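PDB 4M8R: hypothetical protein from Bacteroides caccae, which is of unknown function but pairs an Ig-like N-terminal domain with a WD40-like domain that probably folds as a beta-propeller. Local coordinates for residues Asn374-Phe386 with Thr395-Tyr408. Residues are numbered along the deposited sequence; the frame is centred on the assembly and turned at random.
Sequences NRLDRIGTITVLF and TSDFDWNSKEWTDY. With EDO (1,2-ethanediol), chain H.
Thr-383 turns OG1 beside its own backbone N (chi1 -59°), and Asp-397, its cross-strand neighbour in a non-hydrogen-bonded pair, places its carboxylate likewise (chi1 -85°); both polar ends thus meet on the face they share with Thr-381 and Leu-385. OG1 donates to Asp-397 OD1 at 2.5 Å on the syn side, somewhat out of the carboxylate plane, and also accepts from Trp-421 NE1. Small, beta-branched and able both to give and to take a hydrogen bond, threonine suits this strand position. Asp-397 OD2 takes a weak bond from Tyr-408 OH at 2.7 Å; tyrosine fits because its hydroxyl can also accept, here from Arg-375 NH2 at 2.9 Å, in the guanidinium plane. An asparagine here, uncharged, would probably leave Thr-383 or Tyr-408 facing an N-H instead of an acceptor.

Backbone bonds zip the antiparallel hairpin from Trp-400 N to Gly-380 O (2.8 Å) through the hydrogen-bonded pairs Ile-382 with Phe-398 and Val-384 with Ser-396. Gly-380 has positive phi, which glycine adopts readily, lacking a CB. The reverse face is largely apolar, Ser-396 OG, bonded to Asp-407 OD1, being an exception. The broad indole of Trp-405 offers a face to the edge of Phe-386 in a T-shaped stack (centroids 5.5 Å apart, planes at 69°), and Val-384 CG2 meets its edge at CZ3, 3.9 Å away.

In this probable propeller blade, Phe-386, Phe-398 and Trp-405 pack on strand 355-364, whereas the other face carries a buried polar chain, weak at its tyrosine-aspartate step, ending at Arg-375, whose charge is probably balanced chiefly by its salt bridge to Glu-135 of the second subunit.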
# COMPACT_ATOMS: atom_id res chain seq x y z
N ASN A 374 8.22 10.75 21.69
CA ASN A 374 8.42 9.50 20.95
C ASN A 374 9.15 9.71 19.64
O ASN A 374 8.80 10.59 18.86
CB ASN A 374 7.08 8.84 20.63
CG ASN A 374 6.28 8.51 21.87
OD1 ASN A 374 5.77 9.41 22.54
ND2 ASN A 374 6.14 7.23 22.16
N ARG A 375 10.16 8.88 19.39
CA ARG A 375 10.86 8.88 18.12
C ARG A 375 10.25 7.79 17.26
O ARG A 375 10.44 6.60 17.53
CB ARG A 375 12.36 8.63 18.32
CG ARG A 375 13.20 9.20 17.19
CD ARG A 375 14.48 8.43 16.93
NE ARG A 375 15.42 8.46 18.05
CZ ARG A 375 16.73 8.30 17.94
NH1 ARG A 375 17.31 8.12 16.75
NH2 ARG A 375 17.49 8.33 19.03
N LEU A 376 9.51 8.18 16.22
CA LEU A 376 8.66 7.24 15.49
C LEU A 376 9.35 6.39 14.43
O LEU A 376 8.70 5.55 13.83
CB LEU A 376 7.45 7.97 14.90
CG LEU A 376 6.58 8.71 15.92
CD1 LEU A 376 5.38 9.35 15.24
CD2 LEU A 376 6.13 7.77 17.04
N ASP A 377 10.65 6.60 14.19
CA ASP A 377 11.45 5.64 13.39
C ASP A 377 11.99 4.49 14.26
O ASP A 377 12.62 3.57 13.76
CB ASP A 377 12.58 6.32 12.59
CG ASP A 377 13.55 7.11 13.46
OD1 ASP A 377 13.31 7.24 14.67
OD2 ASP A 377 14.56 7.62 12.92
N ARG A 378 11.74 4.57 15.56
CA ARG A 378 11.93 3.45 16.47
C ARG A 378 10.56 2.85 16.75
O ARG A 378 9.54 3.49 16.49
CB ARG A 378 12.55 3.91 17.79
CG ARG A 378 13.93 4.52 17.65
CD ARG A 378 14.94 3.47 17.21
NE ARG A 378 16.31 3.96 17.26
CZ ARG A 378 16.92 4.63 16.29
NH1 ARG A 378 16.29 4.94 15.15
NH2 ARG A 378 18.18 5.01 16.45
N ILE A 379 10.55 1.63 17.28
CA ILE A 379 9.33 1.01 17.76
C ILE A 379 9.49 0.62 19.22
O ILE A 379 10.58 0.22 19.64
CB ILE A 379 8.92 -0.23 16.92
CG1 ILE A 379 10.09 -1.22 16.79
CG2 ILE A 379 8.45 0.21 15.54
CD1 ILE A 379 9.67 -2.57 16.25
N GLY A 380 8.43 0.78 19.99
CA GLY A 380 8.41 0.36 21.39
C GLY A 380 9.36 1.10 22.30
O GLY A 380 9.92 0.51 23.22
N THR A 381 9.55 2.40 22.07
CA THR A 381 10.36 3.22 22.96
C THR A 381 9.68 4.54 23.28
O THR A 381 8.85 5.02 22.52
CB THR A 381 11.76 3.53 22.37
OG1 THR A 381 11.64 4.46 21.29
CG2 THR A 381 12.45 2.27 21.88
N ILE A 382 10.05 5.09 24.43
CA ILE A 382 9.75 6.47 24.76
C ILE A 382 11.04 7.17 25.12
O ILE A 382 12.02 6.53 25.52
CB ILE A 382 8.76 6.59 25.94
CG1 ILE A 382 9.27 5.86 27.18
CG2 ILE A 382 7.40 6.05 25.53
CD1 ILE A 382 8.44 6.12 28.42
N THR A 383 11.05 8.49 24.96
CA THR A 383 12.19 9.30 25.32
C THR A 383 11.77 10.21 26.44
O THR A 383 10.74 10.87 26.35
CB THR A 383 12.68 10.11 24.12
OG1 THR A 383 13.04 9.21 23.06
CG2 THR A 383 13.88 10.96 24.50
N VAL A 384 12.58 10.24 27.49
CA VAL A 384 12.20 10.87 28.74
C VAL A 384 13.26 11.86 29.20
O VAL A 384 14.45 11.62 29.03
CB VAL A 384 11.99 9.80 29.83
CG1 VAL A 384 11.69 10.44 31.18
CG2 VAL A 384 10.86 8.86 29.43
N LEU A 385 12.80 12.97 29.77
CA LEU A 385 13.68 14.00 30.31
C LEU A 385 13.50 14.07 31.83
O LEU A 385 12.40 14.37 32.31
CB LEU A 385 13.35 15.35 29.67
CG LEU A 385 14.28 16.52 29.98
CD1 LEU A 385 15.65 16.32 29.35
CD2 LEU A 385 13.66 17.81 29.50
N PHE A 386 14.57 13.80 32.58
CA PHE A 386 14.57 13.83 34.05
C PHE A 386 15.30 15.04 34.58
O PHE A 386 16.13 15.62 33.89
CB PHE A 386 15.30 12.62 34.63
CG PHE A 386 14.83 11.31 34.11
CD1 PHE A 386 13.63 10.77 34.55
CD2 PHE A 386 15.58 10.61 33.18
CE1 PHE A 386 13.18 9.56 34.06
CE2 PHE A 386 15.15 9.39 32.69
CZ PHE A 386 13.94 8.86 33.13
N THR A 395 18.53 12.75 29.67
CA THR A 395 17.66 12.30 28.60
C THR A 395 17.88 10.80 28.40
O THR A 395 19.03 10.37 28.25
CB THR A 395 17.97 13.03 27.28
OG1 THR A 395 18.07 14.43 27.52
CG2 THR A 395 16.87 12.77 26.25
N SER A 396 16.81 10.02 28.40
CA SER A 396 16.95 8.57 28.34
C SER A 396 15.78 7.87 27.63
O SER A 396 14.63 8.28 27.76
CB SER A 396 17.09 8.01 29.75
OG SER A 396 17.78 6.77 29.73
N ASP A 397 16.11 6.82 26.88
CA ASP A 397 15.12 6.00 26.19
C ASP A 397 14.81 4.75 27.00
O ASP A 397 15.72 4.12 27.54
CB ASP A 397 15.63 5.55 24.81
CG ASP A 397 15.39 6.57 23.71
OD1 ASP A 397 14.78 7.63 23.96
OD2 ASP A 397 15.82 6.29 22.57
N PHE A 398 13.53 4.40 27.10
CA PHE A 398 13.13 3.11 27.64
C PHE A 398 12.62 2.22 26.51
O PHE A 398 11.73 2.63 25.76
CB PHE A 398 12.03 3.27 28.68
CG PHE A 398 11.69 1.99 29.40
CD1 PHE A 398 12.53 1.49 30.38
CD2 PHE A 398 10.55 1.28 29.07
CE1 PHE A 398 12.23 0.31 31.04
CE2 PHE A 398 10.24 0.10 29.73
CZ PHE A 398 11.07 -0.38 30.72
N ASP A 399 13.18 1.02 26.39
CA ASP A 399 12.78 0.07 25.35
C ASP A 399 11.86 -0.98 25.97
O ASP A 399 12.28 -1.75 26.83
CB ASP A 399 14.02 -0.58 24.72
CG ASP A 399 13.66 -1.62 23.68
OD1 ASP A 399 13.11 -1.24 22.62
OD2 ASP A 399 13.93 -2.81 23.90
N TRP A 400 10.61 -1.00 25.52
CA TRP A 400 9.61 -1.92 26.06
C TRP A 400 10.05 -3.38 26.03
O TRP A 400 9.79 -4.13 26.98
CB TRP A 400 8.29 -1.78 25.31
CG TRP A 400 7.28 -2.74 25.82
CD1 TRP A 400 6.98 -3.96 25.30
CD2 TRP A 400 6.48 -2.59 27.00
NE1 TRP A 400 6.02 -4.57 26.07
CE2 TRP A 400 5.70 -3.75 27.12
CE3 TRP A 400 6.34 -1.57 27.95
CZ2 TRP A 400 4.79 -3.93 28.16
CZ3 TRP A 400 5.44 -1.75 28.98
CH2 TRP A 400 4.67 -2.92 29.08
N ASN A 401 10.70 -3.79 24.95
CA ASN A 401 11.02 -5.21 24.73
C ASN A 401 12.18 -5.71 25.59
O ASN A 401 12.18 -6.87 25.99
CB ASN A 401 11.28 -5.49 23.25
CG ASN A 401 10.05 -5.23 22.38
OD1 ASN A 401 9.35 -6.17 22.01
ND2 ASN A 401 9.79 -3.97 22.06
N SER A 402 13.14 -4.84 25.88
CA SER A 402 14.27 -5.18 26.76
C SER A 402 14.09 -4.68 28.20
O SER A 402 14.87 -5.03 29.08
CB SER A 402 15.57 -4.63 26.18
OG SER A 402 15.57 -3.21 26.20
N LYS A 403 13.08 -3.84 28.42
CA LYS A 403 12.80 -3.25 29.74
C LYS A 403 14.00 -2.50 30.33
O LYS A 403 14.15 -2.43 31.55
CB LYS A 403 12.34 -4.32 30.73
CG LYS A 403 11.16 -5.16 30.27
CD LYS A 403 9.87 -4.37 30.28
CE LYS A 403 8.71 -5.27 29.88
NZ LYS A 403 7.42 -4.55 29.98
N GLU A 404 14.84 -1.94 29.47
CA GLU A 404 16.05 -1.25 29.90
C GLU A 404 16.07 0.21 29.46
O GLU A 404 15.59 0.54 28.37
CB GLU A 404 17.29 -1.97 29.36
CG GLU A 404 17.69 -3.21 30.16
CD GLU A 404 18.77 -4.02 29.48
OE1 GLU A 404 18.79 -4.07 28.23
OE2 GLU A 404 19.60 -4.62 30.19
N TRP A 405 16.63 1.06 30.31
CA TRP A 405 16.89 2.45 29.96
C TRP A 405 18.22 2.54 29.24
O TRP A 405 19.10 1.69 29.42
CB TRP A 405 16.94 3.33 31.21
CG TRP A 405 15.67 3.39 31.95
CD1 TRP A 405 15.29 2.60 32.99
CD2 TRP A 405 14.58 4.28 31.70
NE1 TRP A 405 14.04 2.95 33.41
CE2 TRP A 405 13.58 3.98 32.64
CE3 TRP A 405 14.36 5.31 30.78
CZ2 TRP A 405 12.37 4.67 32.68
CZ3 TRP A 405 13.16 6.00 30.82
CH2 TRP A 405 12.18 5.67 31.76
N THR A 406 18.37 3.58 28.42
CA THR A 406 19.63 3.88 27.76
C THR A 406 19.77 5.40 27.63
O THR A 406 18.98 6.05 26.94
CB THR A 406 19.71 3.23 26.37
OG1 THR A 406 18.98 2.00 26.37
CG2 THR A 406 21.15 2.96 25.99
N ASP A 407 20.76 5.95 28.32
CA ASP A 407 20.95 7.39 28.38
C ASP A 407 21.62 7.92 27.11
O ASP A 407 22.48 7.26 26.53
CB ASP A 407 21.81 7.77 29.60
CG ASP A 407 21.22 7.29 30.92
OD1 ASP A 407 19.98 7.18 31.05
OD2 ASP A 407 22.01 7.02 31.85
N TYR A 408 21.20 9.11 26.69
CA TYR A 408 21.92 9.87 25.67
C TYR A 408 23.09 10.59 26.34
O TYR A 408 22.87 11.48 27.16
CB TYR A 408 20.99 10.90 25.02
CG TYR A 408 19.89 10.30 24.17
CD1 TYR A 408 18.71 9.82 24.74
CD2 TYR A 408 20.02 10.23 22.79
CE1 TYR A 408 17.71 9.27 23.96
CE2 TYR A 408 19.02 9.69 22.00
CZ TYR A 408 17.87 9.21 22.59
OH TYR A 408 16.88 8.68 21.80
C1 EDO H . 3.45 11.52 25.48
O1 EDO H . 3.57 12.89 25.09
C2 EDO H . 4.12 10.66 24.42
O2 EDO H . 4.14 9.28 24.80